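PDB 5XEA: envelope glycoprotein from Thogoto virus, which probably attaches the virion to a receptor on the host cell and then drives fusion of the viral and host membranes. Local coordinates for residues 151-156 with 195-200; 202-207 with 243-248; 221-226 with 230-235. One frame throughout, in Å; residues are numbered along the deposited sequence.

Contact 1 of 3, residues 151-156 with 195-200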
loop_
_atom_site.group_PDB
_atom_site.type_symbol
_atom_site.label_atom_id
_atom_site.label_comp_id
_atom_site.label_asym_id
_atom_site.label_seq_id
_atom_site.Cartn_x
_atom_site.Cartn_y
_atom_site.Cartn_z
ATOM N N PHE B 151 -1.891 7.983 -16.284
ATOM C CA PHE B 151 -0.997 9.123 -16.420
ATOM C C PHE B 151 -1.356 10.146 -15.351
ATOM O O PHE B 151 -2.326 9.979 -14.612
ATOM C CB PHE B 151 -1.086 9.727 -17.831
ATOM C CG PHE B 151 -2.462 10.266 -18.174
ATOM C CD1 PHE B 151 -2.791 11.585 -17.912
ATOM C CD2 PHE B 151 -3.424 9.439 -18.728
ATOM C CE1 PHE B 151 -4.067 12.077 -18.211
ATOM C CE2 PHE B 151 -4.686 9.907 -19.027
ATOM C CZ PHE B 151 -5.014 11.233 -18.764
ATOM N N ASN B 152 -0.532 11.188 -15.251
ATOM C CA ASN B 152 -0.817 12.358 -14.440
ATOM C C ASN B 152 -0.980 13.570 -15.347
ATOM O O ASN B 152 -0.555 13.562 -16.507
ATOM C CB ASN B 152 0.304 12.647 -13.433
ATOM C CG ASN B 152 0.321 11.668 -12.270
ATOM O OD1 ASN B 152 -0.708 11.086 -11.899
ATOM N ND2 ASN B 152 1.496 11.494 -11.678
ATOM N N LEU B 153 -1.604 14.616 -14.806
ATOM C CA LEU B 153 -1.487 15.946 -15.383
ATOM C C LEU B 153 -0.492 16.746 -14.559
ATOM O O LEU B 153 -0.221 16.426 -13.403
ATOM C CB LEU B 153 -2.838 16.668 -15.430
ATOM C CG LEU B 153 -3.925 16.172 -16.390
ATOM C CD1 LEU B 153 -5.134 17.129 -16.318
ATOM C CD2 LEU B 153 -3.406 16.017 -17.818
ATOM N N GLN B 154 0.052 17.798 -15.159
ATOM C CA GLN B 154 1.121 18.532 -14.501
ATOM C C GLN B 154 1.228 19.924 -15.099
ATOM O O GLN B 154 1.103 20.098 -16.316
ATOM C CB GLN B 154 2.456 17.782 -14.636
ATOM C CG GLN B 154 3.627 18.466 -13.955
ATOM C CD GLN B 154 4.870 17.582 -13.893
ATOM O OE1 GLN B 154 4.799 16.402 -13.524
ATOM N NE2 GLN B 154 6.018 18.149 -14.254
ATOM N N TRP B 155 1.467 20.906 -14.237
ATOM C CA TRP B 155 1.719 22.270 -14.674
ATOM C C TRP B 155 3.152 22.384 -15.159
ATOM O O TRP B 155 4.084 22.102 -14.400
ATOM C CB TRP B 155 1.498 23.263 -13.540
ATOM C CG TRP B 155 0.084 23.549 -13.181
ATOM C CD1 TRP B 155 -0.580 23.084 -12.102
ATOM C CD2 TRP B 155 -0.822 24.426 -13.864
ATOM N NE1 TRP B 155 -1.852 23.579 -12.075
ATOM C CE2 TRP B 155 -2.028 24.412 -13.146
ATOM C CE3 TRP B 155 -0.731 25.212 -15.020
ATOM C CZ2 TRP B 155 -3.147 25.163 -13.537
ATOM C CZ3 TRP B 155 -1.841 25.947 -15.412
ATOM C CH2 TRP B 155 -3.031 25.915 -14.674
ATOM N N VAL B 156 3.333 22.822 -16.404
ATOM C CA VAL B 156 4.654 23.120 -16.957
ATOM C C VAL B 156 4.615 24.532 -17.525
ATOM O O VAL B 156 3.942 24.777 -18.535
ATOM C CB VAL B 156 5.083 22.117 -18.037
ATOM C CG1 VAL B 156 6.470 22.470 -18.549
ATOM C CG2 VAL B 156 5.069 20.703 -17.489
ATOM N N PHE B 195 -7.978 11.802 -25.872
ATOM C CA PHE B 195 -8.786 12.583 -24.945
ATOM C C PHE B 195 -8.356 14.035 -25.063
ATOM O O PHE B 195 -7.317 14.352 -25.647
ATOM C CB PHE B 195 -8.653 12.087 -23.493
ATOM C CG PHE B 195 -7.225 12.075 -22.959
ATOM C CD1 PHE B 195 -6.598 13.250 -22.557
ATOM C CD2 PHE B 195 -6.531 10.871 -22.826
ATOM C CE1 PHE B 195 -5.300 13.233 -22.062
ATOM C CE2 PHE B 195 -5.233 10.843 -22.332
ATOM C CZ PHE B 195 -4.614 12.023 -21.951
ATOM N N GLU B 196 -9.157 14.915 -24.477
ATOM C CA GLU B 196 -8.836 16.330 -24.423
ATOM C C GLU B 196 -8.810 16.805 -22.979
ATOM O O GLU B 196 -9.493 16.253 -22.110
ATOM C CB GLU B 196 -9.833 17.156 -25.231
ATOM C CG GLU B 196 -9.673 16.987 -26.729
ATOM C CD GLU B 196 -10.999 17.010 -27.456
ATOM O OE1 GLU B 196 -11.962 16.397 -26.949
ATOM O OE2 GLU B 196 -11.080 17.648 -28.528
ATOM N N ILE B 197 -7.987 17.816 -22.728
ATOM C CA ILE B 197 -7.955 18.466 -21.427
ATOM C C ILE B 197 -9.068 19.507 -21.406
ATOM O O ILE B 197 -9.137 20.370 -22.286
ATOM C CB ILE B 197 -6.582 19.097 -21.151
ATOM C CG1 ILE B 197 -5.538 17.996 -20.931
ATOM C CG2 ILE B 197 -6.651 20.018 -19.952
ATOM C CD1 ILE B 197 -4.132 18.517 -20.745
ATOM N N GLN B 198 -9.946 19.411 -20.410
ATOM C CA GLN B 198 -11.123 20.257 -20.279
ATOM C C GLN B 198 -10.946 21.200 -19.102
ATOM O O GLN B 198 -10.489 20.789 -18.031
ATOM C CB GLN B 198 -12.373 19.398 -20.084
ATOM C CG GLN B 198 -12.383 18.183 -20.985
ATOM C CD GLN B 198 -13.590 17.299 -20.784
ATOM O OE1 GLN B 198 -13.755 16.679 -19.734
ATOM N NE2 GLN B 198 -14.441 17.228 -21.799
ATOM N N ARG B 199 -11.316 22.463 -19.308
ATOM C CA ARG B 199 -11.222 23.524 -18.313
ATOM C C ARG B 199 -12.591 23.768 -17.686
ATOM O O ARG B 199 -13.625 23.574 -18.328
ATOM C CB ARG B 199 -10.689 24.801 -18.970
ATOM C CG ARG B 199 -10.541 26.003 -18.067
ATOM C CD ARG B 199 -10.463 27.277 -18.893
ATOM N NE ARG B 199 -10.506 28.471 -18.057
ATOM C CZ ARG B 199 -9.494 29.320 -17.918
ATOM N NH1 ARG B 199 -8.357 29.111 -18.570
ATOM N NH2 ARG B 199 -9.622 30.383 -17.133
ATOM N N GLU B 200 -12.595 24.194 -16.421
ATOM C CA GLU B 200 -13.844 24.301 -15.678
ATOM C C GLU B 200 -13.625 25.114 -14.407
ATOM O O GLU B 200 -12.592 24.975 -13.743
ATOM C CB GLU B 200 -14.381 22.907 -15.335
ATOM C CG GLU B 200 -15.819 22.865 -14.878
ATOM C CD GLU B 200 -16.280 21.444 -14.599
ATOM O OE1 GLU B 200 -15.410 20.559 -14.462
ATOM O OE2 GLU B 200 -17.505 21.206 -14.523
#

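Contact 2 of 3, residues 202-207 with 243-248. With NAG (2-acetamido-2-deoxy-beta-D-glucopyranose), chain F.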
loop_
_atom_site.group_PDB
_atom_site.type_symbol
_atom_site.label_atom_id
_atom_site.label_comp_id
_atom_site.label_asym_id
_atom_site.label_seq_id
_atom_site.Cartn_x
_atom_site.Cartn_y
_atom_site.Cartn_z
ATOM N N VAL B 202 -14.693 25.900 -10.642
ATOM C CA VAL B 202 -15.249 25.037 -9.607
ATOM C C VAL B 202 -15.098 25.692 -8.245
ATOM O O VAL B 202 -14.280 26.591 -8.037
ATOM C CB VAL B 202 -14.582 23.636 -9.574
ATOM C CG1 VAL B 202 -14.813 22.871 -10.876
ATOM C CG2 VAL B 202 -13.104 23.774 -9.272
ATOM N N LYS B 203 -15.880 25.188 -7.303
ATOM C CA LYS B 203 -15.716 25.478 -5.888
ATOM C C LYS B 203 -15.311 24.189 -5.186
ATOM O O LYS B 203 -15.942 23.144 -5.379
ATOM C CB LYS B 203 -17.011 26.030 -5.287
ATOM C CG LYS B 203 -17.593 27.203 -6.047
ATOM C CD LYS B 203 -16.954 28.504 -5.612
ATOM C CE LYS B 203 -17.638 29.679 -6.281
ATOM N NZ LYS B 203 -19.112 29.492 -6.252
ATOM N N ILE B 204 -14.263 24.260 -4.375
ATOM C CA ILE B 204 -13.676 23.079 -3.759
ATOM C C ILE B 204 -13.693 23.245 -2.248
ATOM O O ILE B 204 -13.195 24.247 -1.722
ATOM C CB ILE B 204 -12.249 22.841 -4.281
ATOM C CG1 ILE B 204 -12.335 22.249 -5.677
ATOM C CG2 ILE B 204 -11.476 21.924 -3.364
ATOM C CD1 ILE B 204 -11.176 22.606 -6.522
ATOM N N SER B 205 -14.273 22.268 -1.557
ATOM C CA SER B 205 -14.259 22.270 -0.106
ATOM C C SER B 205 -12.877 21.877 0.402
ATOM O O SER B 205 -12.317 20.849 -0.003
ATOM C CB SER B 205 -15.326 21.324 0.442
ATOM O OG SER B 205 -15.160 20.009 -0.064
ATOM N N CYS B 206 -12.319 22.723 1.258
ATOM C CA CYS B 206 -11.047 22.492 1.922
ATOM C C CYS B 206 -11.202 22.814 3.399
ATOM O O CYS B 206 -11.972 23.705 3.776
ATOM C CB CYS B 206 -9.925 23.369 1.346
ATOM S SG CYS B 206 -9.638 23.205 -0.420
ATOM N N PHE B 207 -10.466 22.089 4.235
ATOM C CA PHE B 207 -10.288 22.459 5.630
ATOM C C PHE B 207 -8.918 23.103 5.766
ATOM O O PHE B 207 -7.907 22.509 5.371
ATOM C CB PHE B 207 -10.443 21.248 6.544
ATOM C CG PHE B 207 -11.864 20.779 6.654
ATOM C CD1 PHE B 207 -12.799 21.499 7.415
ATOM C CD2 PHE B 207 -12.284 19.657 5.976
ATOM C CE1 PHE B 207 -14.112 21.082 7.503
ATOM C CE2 PHE B 207 -13.595 19.232 6.060
ATOM C CZ PHE B 207 -14.522 19.957 6.833
ATOM N N ALA B 243 -5.856 15.548 -12.377
ATOM C CA ALA B 243 -6.446 16.882 -12.315
ATOM C C ALA B 243 -5.390 17.916 -11.956
ATOM O O ALA B 243 -4.524 17.664 -11.108
ATOM C CB ALA B 243 -7.582 16.945 -11.288
ATOM N N CYS B 244 -5.451 19.072 -12.611
ATOM C CA CYS B 244 -4.676 20.230 -12.196
ATOM C C CYS B 244 -5.617 21.342 -11.759
ATOM O O CYS B 244 -6.728 21.480 -12.279
ATOM C CB CYS B 244 -3.761 20.740 -13.298
ATOM S SG CYS B 244 -2.338 19.647 -13.597
ATOM N N TYR B 245 -5.157 22.133 -10.800
ATOM C CA TYR B 245 -5.942 23.208 -10.219
ATOM C C TYR B 245 -5.148 24.501 -10.266
ATOM O O TYR B 245 -3.916 24.503 -10.166
ATOM C CB TYR B 245 -6.345 22.905 -8.766
ATOM C CG TYR B 245 -7.185 21.664 -8.617
ATOM C CD1 TYR B 245 -8.568 21.733 -8.618
ATOM C CD2 TYR B 245 -6.590 20.413 -8.483
ATOM C CE1 TYR B 245 -9.338 20.592 -8.487
ATOM C CE2 TYR B 245 -7.356 19.269 -8.347
ATOM C CZ TYR B 245 -8.724 19.368 -8.350
ATOM O OH TYR B 245 -9.483 18.236 -8.221
ATOM N N ASN B 246 -5.874 25.604 -10.446
ATOM C CA ASN B 246 -5.326 26.947 -10.293
ATOM C C ASN B 246 -6.270 27.678 -9.340
ATOM O O ASN B 246 -7.370 28.083 -9.733
ATOM C CB ASN B 246 -5.196 27.665 -11.630
ATOM C CG ASN B 246 -4.513 29.006 -11.502
ATOM O OD1 ASN B 246 -3.609 29.180 -10.689
ATOM N ND2 ASN B 246 -4.945 29.966 -12.305
ATOM N N PHE B 247 -5.852 27.791 -8.080
ATOM C CA PHE B 247 -6.630 28.449 -7.041
ATOM C C PHE B 247 -6.343 29.943 -7.073
ATOM O O PHE B 247 -5.180 30.354 -7.179
ATOM C CB PHE B 247 -6.277 27.895 -5.658
ATOM C CG PHE B 247 -6.764 26.499 -5.409
ATOM C CD1 PHE B 247 -7.959 26.276 -4.745
ATOM C CD2 PHE B 247 -6.019 25.407 -5.821
ATOM C CE1 PHE B 247 -8.408 24.994 -4.508
ATOM C CE2 PHE B 247 -6.464 24.123 -5.583
ATOM C CZ PHE B 247 -7.666 23.916 -4.928
ATOM N N SER B 248 -7.397 30.749 -6.974
ATOM C CA SER B 248 -7.212 32.184 -6.782
ATOM C C SER B 248 -6.383 32.417 -5.530
ATOM O O SER B 248 -6.723 31.920 -4.450
ATOM C CB SER B 248 -8.563 32.887 -6.670
ATOM O OG SER B 248 -8.400 34.293 -6.713
HETATM C C1 NAG F . -4.382 31.288 -12.271
HETATM C C2 NAG F . -3.763 31.673 -13.615
HETATM C C3 NAG F . -3.284 33.119 -13.585
HETATM C C4 NAG F . -4.410 34.050 -13.146
HETATM C C5 NAG F . -5.001 33.566 -11.824
HETATM C C6 NAG F . -6.217 34.355 -11.400
HETATM C C7 NAG F . -2.553 30.202 -15.160
HETATM C C8 NAG F . -1.345 29.338 -15.356
HETATM N N2 NAG F . -2.664 30.789 -13.965
HETATM O O3 NAG F . -2.814 33.448 -14.888
HETATM O O4 NAG F . -3.934 35.376 -12.949
HETATM O O5 NAG F . -5.422 32.202 -11.945
HETATM O O6 NAG F . -7.349 34.016 -12.189
HETATM O O7 NAG F . -3.393 30.355 -16.040
#

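Contact 3 of 3, residues 221-226 with 230-235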
loop_
_atom_site.group_PDB
_atom_site.type_symbol
_atom_site.label_atom_id
_atom_site.label_comp_id
_atom_site.label_asym_id
_atom_site.label_seq_id
_atom_site.Cartn_x
_atom_site.Cartn_y
_atom_site.Cartn_z
ATOM N N LYS B 221 -1.859 24.871 6.581
ATOM C CA LYS B 221 -2.082 23.613 5.874
ATOM C C LYS B 221 -3.526 23.543 5.398
ATOM O O LYS B 221 -4.454 23.872 6.148
ATOM C CB LYS B 221 -1.765 22.398 6.746
ATOM C CG LYS B 221 -0.280 22.067 6.820
ATOM C CD LYS B 221 -0.027 20.585 6.580
ATOM C CE LYS B 221 1.461 20.254 6.657
ATOM N NZ LYS B 221 1.776 18.884 6.120
ATOM N N ALA B 222 -3.717 23.114 4.153
ATOM C CA ALA B 222 -5.049 23.027 3.572
ATOM C C ALA B 222 -5.253 21.646 2.976
ATOM O O ALA B 222 -4.446 21.192 2.153
ATOM C CB ALA B 222 -5.270 24.112 2.509
ATOM N N PHE B 223 -6.332 20.987 3.391
ATOM C CA PHE B 223 -6.671 19.642 2.950
ATOM C C PHE B 223 -8.003 19.711 2.226
ATOM O O PHE B 223 -9.003 20.150 2.807
ATOM C CB PHE B 223 -6.764 18.679 4.136
ATOM C CG PHE B 223 -5.580 18.740 5.059
ATOM C CD1 PHE B 223 -5.519 19.696 6.059
ATOM C CD2 PHE B 223 -4.527 17.843 4.921
ATOM C CE1 PHE B 223 -4.436 19.754 6.914
ATOM C CE2 PHE B 223 -3.436 17.892 5.774
ATOM C CZ PHE B 223 -3.391 18.850 6.773
ATOM N N CYS B 224 -8.028 19.273 0.978
ATOM C CA CYS B 224 -9.220 19.438 0.165
ATOM C C CYS B 224 -9.740 18.100 -0.317
ATOM O O CYS B 224 -9.005 17.106 -0.408
ATOM C CB CYS B 224 -8.951 20.337 -1.042
ATOM S SG CYS B 224 -8.114 21.853 -0.603
ATOM N N GLN B 225 -11.023 18.102 -0.647
ATOM C CA GLN B 225 -11.676 16.990 -1.312
ATOM C C GLN B 225 -12.266 17.506 -2.614
ATOM O O GLN B 225 -12.795 18.615 -2.663
ATOM C CB GLN B 225 -12.777 16.371 -0.441
ATOM C CG GLN B 225 -13.756 15.506 -1.216
ATOM C CD GLN B 225 -14.799 14.823 -0.331
ATOM O OE1 GLN B 225 -15.010 15.201 0.824
ATOM N NE2 GLN B 225 -15.463 13.812 -0.883
ATOM N N ASP B 226 -12.147 16.719 -3.674
ATOM C CA ASP B 226 -12.851 17.005 -4.922
ATOM C C ASP B 226 -13.322 15.657 -5.467
ATOM O O ASP B 226 -12.556 14.945 -6.138
ATOM C CB ASP B 226 -11.955 17.748 -5.907
ATOM C CG ASP B 226 -12.668 18.081 -7.195
ATOM O OD1 ASP B 226 -13.912 18.091 -7.179
ATOM O OD2 ASP B 226 -11.995 18.340 -8.215
ATOM N N PHE B 230 -8.494 13.373 -2.848
ATOM C CA PHE B 230 -8.168 14.163 -1.671
ATOM C C PHE B 230 -6.708 14.554 -1.766
ATOM O O PHE B 230 -5.863 13.738 -2.151
ATOM C CB PHE B 230 -8.427 13.397 -0.357
ATOM C CG PHE B 230 -9.836 12.871 -0.222
ATOM C CD1 PHE B 230 -10.767 13.521 0.578
ATOM C CD2 PHE B 230 -10.233 11.730 -0.910
ATOM C CE1 PHE B 230 -12.058 13.029 0.691
ATOM C CE2 PHE B 230 -11.518 11.236 -0.804
ATOM C CZ PHE B 230 -12.439 11.893 0.013
ATOM N N PHE B 231 -6.410 15.797 -1.419
ATOM C CA PHE B 231 -5.046 16.265 -1.568
ATOM C C PHE B 231 -4.810 17.408 -0.609
ATOM O O PHE B 231 -5.747 18.103 -0.197
ATOM C CB PHE B 231 -4.764 16.687 -3.022
ATOM C CG PHE B 231 -5.891 17.462 -3.655
ATOM C CD1 PHE B 231 -6.012 18.827 -3.451
ATOM C CD2 PHE B 231 -6.836 16.818 -4.440
ATOM C CE1 PHE B 231 -7.066 19.541 -4.010
ATOM C CE2 PHE B 231 -7.883 17.526 -5.011
ATOM C CZ PHE B 231 -7.998 18.888 -4.790
ATOM N N GLU B 232 -3.556 17.586 -0.235
ATOM C CA GLU B 232 -3.152 18.778 0.495
ATOM C C GLU B 232 -2.705 19.824 -0.513
ATOM O O GLU B 232 -1.825 19.555 -1.333
ATOM C CB GLU B 232 -2.025 18.455 1.472
ATOM C CG GLU B 232 -1.472 19.685 2.163
ATOM C CD GLU B 232 -0.205 19.406 2.950
ATOM O OE1 GLU B 232 0.164 18.218 3.107
ATOM O OE2 GLU B 232 0.424 20.387 3.406
ATOM N N VAL B 233 -3.303 21.008 -0.467
ATOM C CA VAL B 233 -2.905 22.071 -1.383
ATOM C C VAL B 233 -1.640 22.731 -0.848
ATOM O O VAL B 233 -1.639 23.326 0.234
ATOM C CB VAL B 233 -4.036 23.085 -1.586
ATOM C CG1 VAL B 233 -3.489 24.412 -2.114
ATOM C CG2 VAL B 233 -5.044 22.510 -2.565
ATOM N N THR B 234 -0.553 22.609 -1.600
ATOM C CA THR B 234 0.751 23.118 -1.196
ATOM C C THR B 234 1.132 24.411 -1.900
ATOM O O THR B 234 2.052 25.101 -1.448
ATOM C CB THR B 234 1.828 22.074 -1.489
ATOM O OG1 THR B 234 1.756 21.721 -2.875
ATOM C CG2 THR B 234 1.597 20.829 -0.649
ATOM N N SER B 235 0.473 24.725 -3.009
ATOM C CA SER B 235 0.669 25.977 -3.716
ATOM C C SER B 235 -0.631 26.300 -4.426
ATOM O O SER B 235 -1.548 25.477 -4.491
ATOM C CB SER B 235 1.829 25.902 -4.713
ATOM O OG SER B 235 1.433 25.226 -5.891
HETATM O O HOH W 1 -1.270 22.976 2.746
#

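Contact 1 of 3, residues 151-156 with 195-200
F151 and F195 reach for each other from opposite directions, and their rings meet with planes almost parallel, only 9° apart. The rings are displaced along their planes until they barely overlap, with centroids 4.7 Å apart. From CA, the F151 CB heads toward the other segment. A chi1 of 62° puts CG between the backbone N and the carbonyl carbon and presents the CE1, CE2 and CZ end of the ring to F195; these outer carbons make the contact. CE1 comes within 3.8 Å of F195 CZ, while CE2 on the other flank packs 3.5 Å from F195 CE2. At the tip, CZ lies 3.3 Å from F195 CZ, which in turn stands over one face of the F151 ring. F195 adopts a similar chi1 of 57°, and both side chains also rest on T35 of strand 24-35.

Two residues further along each segment, L153 and I197 slide past one another, with CD2 of L153 lying 3.9 Å from CD1 of I197. The I197 CB does not aim at the partner; its extended chain carries CD1 across. Around the pair of rings, Y242 meets F151 edge-to-face and F195 packs on V162.

No hydrogen bond links the two segments. Strand 133-156 belongs to the larger antiparallel sheet and strand 197-209 to the six-stranded one; F195 lies in the loop just before the latter. What joins 151-156 to 195-200 is therefore a small, mostly buried set of carbon-to-carbon contacts, with no directional bond between them.

Contact 2 of 3, residues 202-207 with 243-248
I204 meets Y245 and F247 because its CG1 stands anti to the carbonyl carbon (chi1 -76°) and chi2, at 151°, swings CD1 toward the two aromatic rings. Y245 (chi1 -60°) and F247 likewise hold CG opposite their carbonyl carbons, which brings both rings to that one methyl. The setting is the six-stranded antiparallel sheet of this gp64-family glycoprotein. Strands 197-209 and 243-247 are not neighbours in it: strand 24-35 runs between them, pairing with I204 through Y28, and F247 packs on A30 of that strand. The contact therefore passes over the middle strand, side chain to side chain, with the nearest CA atoms, those of I204 and F247, 9.4 Å apart.

CD1 of I204 does all the touching. It lies 3.4 Å from CE1 of Y245 and 3.5 Å from CD1 of the same ring, approaching obliquely, and keeps a looser 4.1 Å from CZ of F247. All three residues are buried. The polar end of Y245 is satisfied by D226, to which its OH is hydrogen-bonded.

Between Y245 and F247 in sequence, N246 carries an N-linked sugar: its ND2 is bonded covalently to C1 of the NAG at 1.4 Å.

Contact 3 of 3, residues 221-226 with 230-235
C224 and F231 form the central hydrogen-bonded pair of this antiparallel beta hairpin. C224 N gives a nearly straight bond (176°) to F231 O at 2.8 Å, and F231 N returns one to C224 O at 3.1 Å. F223 with E232 and Q225 with F230 flank them as non-hydrogen-bonded pairs. Further along, V233 N bonds to A222 O at 2.9 Å, while a water bridges the other two backbone atoms of these residues: it accepts from A222 N at 2.8 Å and donates to V233 O at 2.6 Å, and it also donates to E232 OE2, tying side chain to main chain.

The charged contact is weaker. K221 NZ lies 3.4 Å from E232 OE2 in a salt bridge whose hydrogen bonds are weak; the stronger partner of NZ is E410 of the third subunit. The bent lysine chain crosses the glutamate, aliphatic carbons against OE2.

Apolar packing fills the face that carries A222, C224, F231 and V233. C224 CB sits 3.6 Å from F231 CE1, and its SG 3.7 Å from V233 CG2, a methyl that lies at the edge of the F231 ring. On the other face, the Q225 chain and amide lie beside the F230 ring, pointing the same way, with Q225 CD 3.4 Å from F230 CE1 and the amide tilted 36° to the ring. NE2 of Q225 bonds to G227 O.

Within the sheet, strand 221-226 is flanked by 197-209 and by 229-233, one of the two edge strands within this chain. The F223, Q225 and F230 side chains pack on E297, F294 and A291 along helix 282-327 of the second subunit.

In the fold
All three contacts reach the same six-stranded sheet. Contacts 2 and 3 lie closest, with centres about 8 Å apart, joined by the C206–C224 disulfide (SG to SG 2.0 Å) and through D226, which also pairs with R32. Contact 1 lies about 14 Å from contact 2, centre to centre, and the two touch: W155 NE1 is 3.0 Å from Y245 O, a probable hydrogen bond, and C244 SG packs on L153 CB. Contacts 1 and 3 do not meet, their nearest atoms being about 7 Å apart. W155, in contact 1, borders the glycan on N246. Contact 3 meets both other subunits, contact 2 the second through F207, and contact 1 neither.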